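Local coordinates for beta-galactosidase (PDB 3TTY), which hydrolyses terminal beta-D-galactose residues of beta-galactosides, as a TIM-barrel glycoside hydrolase that binds galactose, at residues V326-S331 with R667-L672; L630-H635 with A662-R667; D615-A620 with N634-E639. All coordinates share one frame; numbering follows the deposited sequence.

Contact 1: V326-S331 with R667-L672; sequences VMRLWS and RGVMIL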
ATOM      1  N   VAL A 326       1.234  35.448   4.965  1.00 20.88           N
ATOM      2  CA  VAL A 326       0.819  34.488   3.949  1.00 23.79           C
ATOM      3  C   VAL A 326      -0.692  34.316   3.929  1.00 20.65           C
ATOM      4  O   VAL A 326      -1.292  34.223   2.864  1.00 20.08           O
ATOM      5  CB  VAL A 326       1.553  33.143   4.080  1.00 20.96           C
ATOM      6  CG1 VAL A 326       0.887  32.071   3.224  1.00 22.80           C
ATOM      7  CG2 VAL A 326       3.006  33.317   3.672  1.00 22.78           C
ATOM      8  N   MET A 327      -1.304  34.299   5.103  1.00 20.10           N
ATOM      9  CA  MET A 327      -2.758  34.229   5.186  1.00 22.64           C
ATOM     10  C   MET A 327      -3.372  35.370   4.376  1.00 23.09           C
ATOM     11  O   MET A 327      -4.346  35.178   3.635  1.00 24.75           O
ATOM     12  CB  MET A 327      -3.212  34.273   6.653  1.00 21.46           C
ATOM     13  CG  MET A 327      -4.715  34.085   6.885  1.00 20.31           C
ATOM     14  SD  MET A 327      -5.702  35.534   6.448  1.00 18.97           S
ATOM     15  CE  MET A 327      -5.036  36.728   7.613  1.00 23.36           C
ATOM     16  N   ARG A 328      -2.777  36.553   4.493  1.00 23.29           N
ATOM     17  CA  ARG A 328      -3.241  37.732   3.756  1.00 24.61           C
ATOM     18  C   ARG A 328      -2.993  37.598   2.248  1.00 22.35           C
ATOM     19  O   ARG A 328      -3.870  37.894   1.439  1.00 20.99           O
ATOM     20  CB  ARG A 328      -2.552  38.981   4.293  1.00 24.30           C
ATOM     21  CG  ARG A 328      -2.930  40.276   3.611  1.00 21.20           C
ATOM     22  CD  ARG A 328      -2.300  41.406   4.400  1.00 25.69           C
ATOM     23  NE  ARG A 328      -2.502  42.724   3.813  1.00 25.06           N
ATOM     24  CZ  ARG A 328      -1.676  43.278   2.931  1.00 28.05           C
ATOM     25  NH1 ARG A 328      -0.605  42.617   2.516  1.00 20.20           N
ATOM     26  NH2 ARG A 328      -1.923  44.492   2.456  1.00 28.13           N
ATOM     27  N   LEU A 329      -1.790  37.155   1.888  1.00 22.36           N
ATOM     28  CA  LEU A 329      -1.423  36.884   0.496  1.00 28.40           C
ATOM     29  C   LEU A 329      -2.470  36.008  -0.190  1.00 22.55           C
ATOM     30  O   LEU A 329      -3.008  36.362  -1.234  1.00 20.09           O
ATOM     31  CB  LEU A 329      -0.079  36.158   0.444  1.00 22.34           C
ATOM     32  CG  LEU A 329       0.971  36.501  -0.615  1.00 29.91           C
ATOM     33  CD1 LEU A 329       1.821  35.276  -0.901  1.00 26.70           C
ATOM     34  CD2 LEU A 329       0.376  37.049  -1.901  1.00 28.51           C
ATOM     35  N   TRP A 330      -2.750  34.862   0.424  1.00 24.62           N
ATOM     36  CA  TRP A 330      -3.650  33.857  -0.146  1.00 23.27           C
ATOM     37  C   TRP A 330      -5.124  34.265  -0.150  1.00 21.45           C
ATOM     38  O   TRP A 330      -5.910  33.733  -0.940  1.00 23.37           O
ATOM     39  CB  TRP A 330      -3.463  32.510   0.564  1.00 20.95           C
ATOM     40  CG  TRP A 330      -2.132  31.888   0.304  1.00 20.01           C
ATOM     41  CD1 TRP A 330      -1.121  32.417  -0.432  1.00 18.12           C
ATOM     42  CD2 TRP A 330      -1.667  30.615   0.775  1.00 20.18           C
ATOM     43  NE1 TRP A 330      -0.054  31.555  -0.462  1.00 23.78           N
ATOM     44  CE2 TRP A 330      -0.359  30.440   0.273  1.00 17.85           C
ATOM     45  CE3 TRP A 330      -2.227  29.607   1.574  1.00 21.98           C
ATOM     46  CZ2 TRP A 330       0.403  29.304   0.541  1.00 20.62           C
ATOM     47  CZ3 TRP A 330      -1.467  28.471   1.844  1.00 22.36           C
ATOM     48  CH2 TRP A 330      -0.165  28.329   1.326  1.00 22.52           C
ATOM     49  N   SER A 331      -5.495  35.191   0.733  1.00 22.65           N
ATOM     50  CA  SER A 331      -6.841  35.778   0.716  1.00 21.02           C
ATOM     51  C   SER A 331      -7.013  36.709  -0.481  1.00 21.47           C
ATOM     52  O   SER A 331      -8.007  36.621  -1.194  1.00 19.62           O
ATOM     53  CB  SER A 331      -7.144  36.559   2.009  1.00 21.07           C
ATOM     54  OG  SER A 331      -7.027  35.744   3.160  1.00 21.00           O
ATOM     55  N   ARG A 667       5.820  38.731   0.605  1.00 30.77           N
ATOM     56  CA  ARG A 667       4.425  38.372   0.864  1.00 28.52           C
ATOM     57  C   ARG A 667       3.450  39.511   0.598  1.00 30.59           C
ATOM     58  O   ARG A 667       2.288  39.446   1.002  1.00 30.37           O
ATOM     59  CB  ARG A 667       4.253  37.899   2.307  1.00 30.62           C
ATOM     60  CG  ARG A 667       4.526  36.426   2.518  1.00 34.01           C
ATOM     61  CD  ARG A 667       6.002  36.088   2.471  1.00 30.88           C
ATOM     62  NE  ARG A 667       6.179  34.664   2.196  1.00 31.14           N
ATOM     63  CZ  ARG A 667       6.864  33.816   2.954  1.00 28.29           C
ATOM     64  NH1 ARG A 667       7.475  34.233   4.054  1.00 30.46           N
ATOM     65  NH2 ARG A 667       6.942  32.542   2.595  1.00 36.36           N
ATOM     66  N   GLY A 668       3.920  40.549  -0.086  1.00 25.92           N
ATOM     67  CA  GLY A 668       3.151  41.774  -0.215  1.00 28.14           C
ATOM     68  C   GLY A 668       2.031  41.690  -1.232  1.00 27.31           C
ATOM     69  O   GLY A 668       2.037  40.828  -2.105  1.00 25.34           O
ATOM     70  N   VAL A 669       1.066  42.593  -1.108  1.00 23.88           N
ATOM     71  CA  VAL A 669      -0.039  42.681  -2.053  1.00 27.62           C
ATOM     72  C   VAL A 669      -0.290  44.150  -2.366  1.00 30.36           C
ATOM     73  O   VAL A 669      -0.365  44.978  -1.458  1.00 23.91           O
ATOM     74  CB  VAL A 669      -1.346  42.064  -1.475  1.00 23.11           C
ATOM     75  CG1 VAL A 669      -2.524  42.298  -2.410  1.00 20.79           C
ATOM     76  CG2 VAL A 669      -1.168  40.579  -1.200  1.00 25.82           C
ATOM     77  N   MET A 670      -0.403  44.464  -3.653  1.00 27.94           N
ATOM     78  CA  MET A 670      -0.825  45.783  -4.089  1.00 24.43           C
ATOM     79  C   MET A 670      -2.008  45.580  -5.017  1.00 29.59           C
ATOM     80  O   MET A 670      -2.096  44.576  -5.720  1.00 25.57           O
ATOM     81  CB  MET A 670       0.304  46.499  -4.835  1.00 29.08           C
ATOM     82  CG  MET A 670       1.656  46.482  -4.108  1.00 33.90           C
ATOM     83  SD  MET A 670       3.027  47.141  -5.088  1.00 37.96           S
ATOM     84  CE  MET A 670       2.421  48.795  -5.403  1.00 34.17           C
ATOM     85  N   ILE A 671      -2.927  46.533  -5.003  1.00 26.51           N
ATOM     86  CA  ILE A 671      -4.041  46.522  -5.927  1.00 28.30           C
ATOM     87  C   ILE A 671      -4.033  47.853  -6.664  1.00 28.08           C
ATOM     88  O   ILE A 671      -4.558  48.857  -6.174  1.00 28.88           O
ATOM     89  CB  ILE A 671      -5.379  46.320  -5.198  1.00 28.22           C
ATOM     90  CG1 ILE A 671      -5.319  45.075  -4.306  1.00 24.53           C
ATOM     91  CG2 ILE A 671      -6.513  46.216  -6.187  1.00 25.25           C
ATOM     92  CD1 ILE A 671      -6.545  44.895  -3.450  1.00 20.29           C
ATOM     93  N   LEU A 672      -3.415  47.853  -7.839  1.00 28.82           N
ATOM     94  CA  LEU A 672      -3.268  49.061  -8.633  1.00 27.49           C
ATOM     95  C   LEU A 672      -4.561  49.399  -9.335  1.00 28.63           C
ATOM     96  O   LEU A 672      -5.076  48.594 -10.099  1.00 35.80           O
ATOM     97  CB  LEU A 672      -2.160  48.870  -9.660  1.00 32.35           C
ATOM     98  CG  LEU A 672      -0.736  49.202  -9.207  1.00 40.64           C
ATOM     99  CD1 LEU A 672      -0.630  49.378  -7.683  1.00 32.87           C
ATOM    100  CD2 LEU A 672       0.251  48.170  -9.730  1.00 30.92           C
TER
HETATM  101  O   HOH W   1       1.522  44.451   1.393  1.00 20.28           O
HETATM  102  O   HOH W   2       0.515  39.974   2.968  1.00 25.52           O
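Van der Waals packing comes first where Val326 and Leu329 of helix 326-336 meet the chain at Arg667-Val669. Val326 CG2, anti to the carbonyl carbon (chi1 167° for CG1), lies over one face of the Arg667 guanidinium, offset toward its rim, and touches Arg667 CG at 3.6 Å. The arginine chain is bent at chi2 (74°), and Arg667 NE beyond the bend lies 3.7 Å from Val326 CG2. Leu329 rests its CG on Arg667 O at 3.6 Å, while its CD2 makes an apolar contact with Val669 CG2 at 3.9 Å.

Polar contact is carried by water. Arg328, extended from CG to NE, uses NH1 to grip two waters: one, 2.9 Å from Arg328 NH1 and in the guanidinium plane, donates to Arg667 O; the other accepts from Arg328 NH1 and from Val669 N, 3.1 Å from the latter. The charge itself has its mate elsewhere, in a salt bridge from Arg328 NH2 to Glu382 of helix 371-386.

This is interdomain packing: a helix of the TIM-barrel domain lies on the C-terminal antiparallel sheet, with Leu329 also touching Met633 of strand 627-634 and Met327 packing on Leu379 of helix 371-386.

Contact 2: L630-H635 with A662-R667; sequences LFVMNH and ATIPAR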
ATOM      1  N   LEU A 630      -5.302  45.835 -10.955  1.00 28.06           N
ATOM      2  CA  LEU A 630      -4.210  44.871 -11.056  1.00 30.74           C
ATOM      3  C   LEU A 630      -3.826  44.388  -9.671  1.00 32.67           C
ATOM      4  O   LEU A 630      -3.298  45.161  -8.862  1.00 34.18           O
ATOM      5  CB  LEU A 630      -2.980  45.466 -11.734  1.00 24.78           C
ATOM      6  CG  LEU A 630      -3.073  45.886 -13.193  1.00 29.02           C
ATOM      7  CD1 LEU A 630      -1.656  46.010 -13.763  1.00 23.90           C
ATOM      8  CD2 LEU A 630      -3.879  44.887 -13.971  1.00 27.19           C
ATOM      9  N   PHE A 631      -4.096  43.115  -9.405  1.00 22.13           N
ATOM     10  CA  PHE A 631      -3.692  42.494  -8.159  1.00 23.72           C
ATOM     11  C   PHE A 631      -2.254  42.016  -8.283  1.00 26.06           C
ATOM     12  O   PHE A 631      -1.954  41.111  -9.063  1.00 30.19           O
ATOM     13  CB  PHE A 631      -4.638  41.340  -7.808  1.00 20.94           C
ATOM     14  CG  PHE A 631      -6.033  41.794  -7.450  1.00 23.55           C
ATOM     15  CD1 PHE A 631      -6.458  41.810  -6.126  1.00 20.74           C
ATOM     16  CD2 PHE A 631      -6.912  42.216  -8.435  1.00 21.91           C
ATOM     17  CE1 PHE A 631      -7.728  42.243  -5.793  1.00 19.29           C
ATOM     18  CE2 PHE A 631      -8.192  42.642  -8.110  1.00 24.98           C
ATOM     19  CZ  PHE A 631      -8.602  42.658  -6.781  1.00 24.81           C
ATOM     20  N   VAL A 632      -1.358  42.643  -7.529  1.00 24.98           N
ATOM     21  CA  VAL A 632       0.045  42.265  -7.556  1.00 24.11           C
ATOM     22  C   VAL A 632       0.387  41.549  -6.270  1.00 27.05           C
ATOM     23  O   VAL A 632       0.154  42.066  -5.179  1.00 28.58           O
ATOM     24  CB  VAL A 632       0.968  43.470  -7.705  1.00 27.40           C
ATOM     25  CG1 VAL A 632       2.407  43.005  -7.877  1.00 22.55           C
ATOM     26  CG2 VAL A 632       0.526  44.322  -8.878  1.00 30.42           C
ATOM     27  N   MET A 633       0.941  40.350  -6.405  1.00 28.50           N
ATOM     28  CA  MET A 633       1.102  39.467  -5.266  1.00 21.87           C
ATOM     29  C   MET A 633       2.471  38.840  -5.281  1.00 25.78           C
ATOM     30  O   MET A 633       2.811  38.070  -6.175  1.00 30.13           O
ATOM     31  CB  MET A 633      -0.018  38.436  -5.253  1.00 22.28           C
ATOM     32  CG  MET A 633      -1.384  39.134  -5.157  1.00 25.45           C
ATOM     33  SD  MET A 633      -2.804  38.175  -5.668  1.00 30.61           S
ATOM     34  CE  MET A 633      -2.498  37.970  -7.427  1.00 22.89           C
ATOM     35  N   ASN A 634       3.268  39.199  -4.285  1.00 24.40           N
ATOM     36  CA  ASN A 634       4.633  38.723  -4.202  1.00 29.97           C
ATOM     37  C   ASN A 634       4.726  37.502  -3.321  1.00 29.62           C
ATOM     38  O   ASN A 634       4.695  37.624  -2.107  1.00 29.45           O
ATOM     39  CB  ASN A 634       5.542  39.820  -3.647  1.00 26.76           C
ATOM     40  CG  ASN A 634       6.984  39.386  -3.568  1.00 32.78           C
ATOM     41  OD1 ASN A 634       7.356  38.324  -4.084  1.00 30.53           O
ATOM     42  ND2 ASN A 634       7.817  40.206  -2.927  1.00 31.30           N
ATOM     43  N   HIS A 635       4.851  36.329  -3.931  1.00 27.43           N
ATOM     44  CA  HIS A 635       4.967  35.082  -3.181  1.00 27.69           C
ATOM     45  C   HIS A 635       6.363  34.841  -2.592  1.00 29.89           C
ATOM     46  O   HIS A 635       6.541  33.957  -1.747  1.00 25.51           O
ATOM     47  CB  HIS A 635       4.548  33.897  -4.061  1.00 30.16           C
ATOM     48  CG  HIS A 635       3.132  33.983  -4.552  1.00 27.99           C
ATOM     49  ND1 HIS A 635       2.052  33.653  -3.765  1.00 26.14           N
ATOM     50  CD2 HIS A 635       2.624  34.358  -5.750  1.00 25.66           C
ATOM     51  CE1 HIS A 635       0.938  33.824  -4.454  1.00 24.94           C
ATOM     52  NE2 HIS A 635       1.257  34.251  -5.662  1.00 24.96           N
ATOM     53  N   ALA A 662       8.472  50.273  -8.895  1.00 39.64           N
ATOM     54  CA  ALA A 662       7.831  50.102  -7.597  1.00 35.90           C
ATOM     55  C   ALA A 662       8.381  48.876  -6.902  1.00 36.45           C
ATOM     56  O   ALA A 662       8.778  47.900  -7.548  1.00 31.52           O
ATOM     57  CB  ALA A 662       6.327  49.995  -7.739  1.00 33.13           C
ATOM     58  N   THR A 663       8.428  48.938  -5.576  1.00 37.43           N
ATOM     59  CA  THR A 663       8.793  47.770  -4.792  1.00 35.61           C
ATOM     60  C   THR A 663       7.571  47.237  -4.063  1.00 30.69           C
ATOM     61  O   THR A 663       6.599  47.958  -3.814  1.00 38.07           O
ATOM     62  CB  THR A 663       9.926  48.055  -3.786  1.00 36.86           C
ATOM     63  OG1 THR A 663       9.446  48.941  -2.768  1.00 43.22           O
ATOM     64  CG2 THR A 663      11.122  48.683  -4.488  1.00 33.70           C
ATOM     65  N   ILE A 664       7.630  45.955  -3.745  1.00 33.70           N
ATOM     66  CA  ILE A 664       6.549  45.270  -3.075  1.00 35.30           C
ATOM     67  C   ILE A 664       7.223  44.353  -2.074  1.00 31.36           C
ATOM     68  O   ILE A 664       8.154  43.627  -2.417  1.00 33.87           O
ATOM     69  CB  ILE A 664       5.688  44.470  -4.083  1.00 30.32           C
ATOM     70  CG1 ILE A 664       4.433  43.904  -3.406  1.00 29.42           C
ATOM     71  CG2 ILE A 664       6.521  43.383  -4.755  1.00 28.34           C
ATOM     72  CD1 ILE A 664       3.516  43.100  -4.356  1.00 28.28           C
ATOM     73  N   PRO A 665       6.786  44.416  -0.816  1.00 30.73           N
ATOM     74  CA  PRO A 665       7.467  43.672   0.247  1.00 29.31           C
ATOM     75  C   PRO A 665       7.294  42.172   0.080  1.00 32.92           C
ATOM     76  O   PRO A 665       6.420  41.736  -0.673  1.00 28.30           O
ATOM     77  CB  PRO A 665       6.746  44.138   1.524  1.00 29.88           C
ATOM     78  CG  PRO A 665       5.973  45.370   1.142  1.00 31.20           C
ATOM     79  CD  PRO A 665       5.655  45.217  -0.315  1.00 30.98           C
ATOM     80  N   ALA A 666       8.125  41.395   0.771  1.00 29.30           N
ATOM     81  CA  ALA A 666       7.899  39.964   0.890  1.00 32.15           C
ATOM     82  C   ALA A 666       6.437  39.723   1.246  1.00 26.53           C
ATOM     83  O   ALA A 666       5.881  40.421   2.082  1.00 27.01           O
ATOM     84  CB  ALA A 666       8.815  39.363   1.970  1.00 33.53           C
ATOM     85  N   ARG A 667       5.820  38.731   0.605  1.00 30.77           N
ATOM     86  CA  ARG A 667       4.425  38.372   0.864  1.00 28.52           C
ATOM     87  C   ARG A 667       3.450  39.511   0.598  1.00 30.59           C
ATOM     88  O   ARG A 667       2.288  39.446   1.002  1.00 30.37           O
ATOM     89  CB  ARG A 667       4.253  37.899   2.307  1.00 30.62           C
ATOM     90  CG  ARG A 667       4.526  36.426   2.518  1.00 34.01           C
ATOM     91  CD  ARG A 667       6.002  36.088   2.471  1.00 30.88           C
ATOM     92  NE  ARG A 667       6.179  34.664   2.196  1.00 31.14           N
ATOM     93  CZ  ARG A 667       6.864  33.816   2.954  1.00 28.29           C
ATOM     94  NH1 ARG A 667       7.475  34.233   4.054  1.00 30.46           N
ATOM     95  NH2 ARG A 667       6.942  32.542   2.595  1.00 36.36           N
TER
HETATM   96  O   HOH W   3       4.680  32.682   0.088  1.00 31.11           O
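At the edge of the Arg667 guanidinium, in its plane, sits a water that accepts from Arg667 NE and donates to His635 O, 2.9 Å from the latter; the carbonyl itself approaches the group obliquely. The other flat group is the Asn634 carboxamide, whose ND2 donates to Pro665 O at 3.1 Å. That acceptor is tilted 29° from the amide plane, and the donor stands above the plane of the proline carbonyl. A second, weak bond runs from the same nitrogen to Ile664 O at 3.5 Å. Asn634 ND2 also gives a bond to Glu638 O in the loop that follows, and Asn634 OD1 accepts from Asn636.

The two strands belong to different sheets of the C-terminal domain: 627-634 is an inner strand of the five-stranded antiparallel sheet, between 617-624 and 669-674, whereas 661-664 pairs with 640-643. The axes of the short segments run at 57° to each other, 8.9 Å apart at closest approach, so side chains fill the space between them.

Ile664 reaches across with both branches. Its CG1 is anti to the backbone N (chi1 -172°), and CD1 beyond it touches Val632 CG1 at 3.7 Å and lies against Val632 O. Its other branch, CG2, packs on Asn634 CB at 3.9 Å, the two side chains lying alongside but pointing opposite ways. Phe642 and Met640 of strand 640-643 cover Val632 and Ile664 respectively. At the end of strand 627-634 the backbones close in, and Arg667 CA makes a CA-H...O contact with Asn634 O at 3.1 Å.

Contact 3: D615-A620 with N634-E639; sequences DGVEVA and NHNAEE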
ATOM      1  N   ASP A 615      10.104  36.634 -11.005  1.00 27.62           N
ATOM      2  CA  ASP A 615       9.554  35.313 -10.743  1.00 29.68           C
ATOM      3  C   ASP A 615       8.861  35.295  -9.389  1.00 33.55           C
ATOM      4  O   ASP A 615       9.412  35.764  -8.395  1.00 30.98           O
ATOM      5  CB  ASP A 615      10.648  34.238 -10.780  1.00 32.18           C
ATOM      6  CG  ASP A 615      11.245  34.052 -12.168  1.00 42.87           C
ATOM      7  OD1 ASP A 615      10.706  34.642 -13.136  1.00 36.34           O
ATOM      8  OD2 ASP A 615      12.249  33.309 -12.292  1.00 48.91           O
ATOM      9  N   GLY A 616       7.647  34.758  -9.358  1.00 30.95           N
ATOM     10  CA  GLY A 616       6.920  34.607  -8.115  1.00 27.31           C
ATOM     11  C   GLY A 616       6.098  35.823  -7.752  1.00 26.07           C
ATOM     12  O   GLY A 616       5.500  35.872  -6.688  1.00 26.31           O
ATOM     13  N   VAL A 617       6.080  36.815  -8.632  1.00 25.31           N
ATOM     14  CA  VAL A 617       5.235  37.974  -8.414  1.00 26.60           C
ATOM     15  C   VAL A 617       4.050  37.859  -9.355  1.00 26.93           C
ATOM     16  O   VAL A 617       4.140  38.165 -10.544  1.00 25.12           O
ATOM     17  CB  VAL A 617       5.983  39.302  -8.650  1.00 28.81           C
ATOM     18  CG1 VAL A 617       5.012  40.488  -8.561  1.00 22.46           C
ATOM     19  CG2 VAL A 617       7.125  39.445  -7.652  1.00 30.39           C
ATOM     20  N   GLU A 618       2.936  37.402  -8.813  1.00 23.64           N
ATOM     21  CA  GLU A 618       1.768  37.129  -9.621  1.00 23.70           C
ATOM     22  C   GLU A 618       0.973  38.395  -9.897  1.00 24.80           C
ATOM     23  O   GLU A 618       0.731  39.208  -8.999  1.00 22.24           O
ATOM     24  CB  GLU A 618       0.895  36.093  -8.920  1.00 22.30           C
ATOM     25  CG  GLU A 618      -0.457  35.883  -9.566  1.00 22.76           C
ATOM     26  CD  GLU A 618      -1.324  34.953  -8.751  1.00 22.91           C
ATOM     27  OE1 GLU A 618      -0.862  34.499  -7.682  1.00 23.18           O
ATOM     28  OE2 GLU A 618      -2.467  34.693  -9.170  1.00 23.72           O
ATOM     29  N   VAL A 619       0.571  38.569 -11.149  1.00 21.20           N
ATOM     30  CA  VAL A 619      -0.324  39.660 -11.477  1.00 22.32           C
ATOM     31  C   VAL A 619      -1.602  39.158 -12.149  1.00 23.06           C
ATOM     32  O   VAL A 619      -1.549  38.376 -13.095  1.00 21.47           O
ATOM     33  CB  VAL A 619       0.363  40.699 -12.372  1.00 21.57           C
ATOM     34  CG1 VAL A 619      -0.558  41.890 -12.582  1.00 20.47           C
ATOM     35  CG2 VAL A 619       1.684  41.135 -11.754  1.00 24.11           C
ATOM     36  N   ALA A 620      -2.748  39.616 -11.659  1.00 20.12           N
ATOM     37  CA  ALA A 620      -4.022  39.239 -12.246  1.00 19.72           C
ATOM     38  C   ALA A 620      -4.952  40.437 -12.244  1.00 25.41           C
ATOM     39  O   ALA A 620      -4.791  41.355 -11.443  1.00 24.35           O
ATOM     40  CB  ALA A 620      -4.637  38.074 -11.485  1.00 22.91           C
ATOM     41  N   ASN A 634       3.268  39.199  -4.285  1.00 24.40           N
ATOM     42  CA  ASN A 634       4.633  38.723  -4.202  1.00 29.97           C
ATOM     43  C   ASN A 634       4.726  37.502  -3.321  1.00 29.62           C
ATOM     44  O   ASN A 634       4.695  37.624  -2.107  1.00 29.45           O
ATOM     45  CB  ASN A 634       5.542  39.820  -3.647  1.00 26.76           C
ATOM     46  CG  ASN A 634       6.984  39.386  -3.568  1.00 32.78           C
ATOM     47  OD1 ASN A 634       7.356  38.324  -4.084  1.00 30.53           O
ATOM     48  ND2 ASN A 634       7.817  40.206  -2.927  1.00 31.30           N
ATOM     49  N   HIS A 635       4.851  36.329  -3.931  1.00 27.43           N
ATOM     50  CA  HIS A 635       4.967  35.082  -3.181  1.00 27.69           C
ATOM     51  C   HIS A 635       6.363  34.841  -2.592  1.00 29.89           C
ATOM     52  O   HIS A 635       6.541  33.957  -1.747  1.00 25.51           O
ATOM     53  CB  HIS A 635       4.548  33.897  -4.061  1.00 30.16           C
ATOM     54  CG  HIS A 635       3.132  33.983  -4.552  1.00 27.99           C
ATOM     55  ND1 HIS A 635       2.052  33.653  -3.765  1.00 26.14           N
ATOM     56  CD2 HIS A 635       2.624  34.358  -5.750  1.00 25.66           C
ATOM     57  CE1 HIS A 635       0.938  33.824  -4.454  1.00 24.94           C
ATOM     58  NE2 HIS A 635       1.257  34.251  -5.662  1.00 24.96           N
ATOM     59  N   ASN A 636       7.347  35.620  -3.038  1.00 30.67           N
ATOM     60  CA  ASN A 636       8.722  35.475  -2.546  1.00 30.74           C
ATOM     61  C   ASN A 636       8.884  35.922  -1.096  1.00 29.93           C
ATOM     62  O   ASN A 636       8.162  36.801  -0.625  1.00 29.60           O
ATOM     63  CB  ASN A 636       9.703  36.258  -3.423  1.00 26.44           C
ATOM     64  CG  ASN A 636       9.609  35.881  -4.876  1.00 28.80           C
ATOM     65  OD1 ASN A 636      10.216  34.905  -5.315  1.00 29.77           O
ATOM     66  ND2 ASN A 636       8.854  36.659  -5.640  1.00 29.32           N
ATOM     67  N   ALA A 637       9.840  35.317  -0.395  1.00 35.06           N
ATOM     68  CA  ALA A 637      10.129  35.694   0.991  1.00 34.39           C
ATOM     69  C   ALA A 637      11.009  36.945   1.045  1.00 33.87           C
ATOM     70  O   ALA A 637      11.466  37.352   2.116  1.00 33.34           O
ATOM     71  CB  ALA A 637      10.798  34.535   1.735  1.00 27.07           C
ATOM     72  N   GLU A 638      11.235  37.551  -0.118  1.00 31.44           N
ATOM     73  CA  GLU A 638      12.098  38.720  -0.223  1.00 38.30           C
ATOM     74  C   GLU A 638      11.362  39.855  -0.930  1.00 38.07           C
ATOM     75  O   GLU A 638      10.488  39.621  -1.769  1.00 33.57           O
ATOM     76  CB  GLU A 638      13.382  38.374  -0.991  1.00 42.88           C
ATOM     77  CG  GLU A 638      14.132  37.129  -0.473  1.00 43.91           C
ATOM     78  CD  GLU A 638      13.902  35.880  -1.333  1.00 55.30           C
ATOM     79  OE1 GLU A 638      13.608  36.018  -2.547  1.00 50.11           O
ATOM     80  OE2 GLU A 638      14.021  34.752  -0.792  1.00 51.48           O
ATOM     81  N   GLU A 639      11.709  41.085  -0.574  1.00 33.90           N
ATOM     82  CA  GLU A 639      11.226  42.271  -1.278  1.00 37.01           C
ATOM     83  C   GLU A 639      11.556  42.192  -2.772  1.00 36.71           C
ATOM     84  O   GLU A 639      12.611  41.683  -3.161  1.00 36.75           O
ATOM     85  CB  GLU A 639      11.879  43.512  -0.673  1.00 37.79           C
ATOM     86  CG  GLU A 639      11.326  44.828  -1.165  1.00 40.28           C
ATOM     87  CD  GLU A 639      12.040  46.010  -0.531  1.00 55.89           C
ATOM     88  OE1 GLU A 639      11.457  46.651   0.378  1.00 52.13           O
ATOM     89  OE2 GLU A 639      13.193  46.287  -0.942  1.00 48.36           O
TER
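With CG anti to the backbone N (chi1 171°), Glu618 sends an extended chain toward His635, whose own CG is anti to the carbonyl carbon (chi1 -60°), which roots the ring beside its backbone N. Their meeting is a His-carboxylate hydrogen bond, at the point where the antiparallel strands 617-624 and 627-634 part and an Asx turn begins at Asn634. His635 NE2 donates to Glu618 OE1 at 2.9 Å in a nearly straight bond (167°); the oxygen lies at the ring edge, in its plane, and carboxylate and ring are nearly coplanar. Gln333 and His337 also bond the carboxylate, and Phe284 stacks on the imidazole, so both partners are tied to the barrel domain.

Val617 and Asn634 form a non-hydrogen-bonded antiparallel pair, and Val617 CG2 touches Asn634 OD1 at 3.7 Å. One step outward His635 N bonds to Gly616 O at 2.9 Å. A CB on Gly616 would run into Asn636 ND2 and into the preceding carbonyl, which accounts for glycine there.

Asn634 OD1 accepts twice from Asn636: from the backbone N at 2.9 Å, standing above the carbonyl plane, and from ND2 at 2.7 Å, much closer to that plane. Asn634 ND2 donates to Glu638 O at 3.0 Å. An alanine in place of Asn634 would probably leave Asn636 N and Glu638 O without their partners and set the Asn636 carboxamide freer to turn. That carboxamide also reaches the loop leading into strand 617-624: Asn636 ND2 donates to Asp615 O at 2.9 Å, on a lone pair in the carbonyl plane.

Taken together, the three contacts illustrate how a small C-terminal beta domain can be built and docked at once. Their centres lie within about 9 Å of one another, contacts 2 and 3 only about 5 Å apart. Contact 3 joins strand 617-624 to the end of the next strand, 627-634, and the loop after it; contact 2 reaches on to strand 661-664 of a separate two-stranded sheet; contact 1 bridges more than 330 residues back to helix 326-336. Strands 617-624, 627-634 and 669-674 are adjacent in one sheet; contacts 1 and 2 share Arg667, contacts 2 and 3 share Asn634 and His635. Leu329 packs on His635, joining the barrel helix to all three.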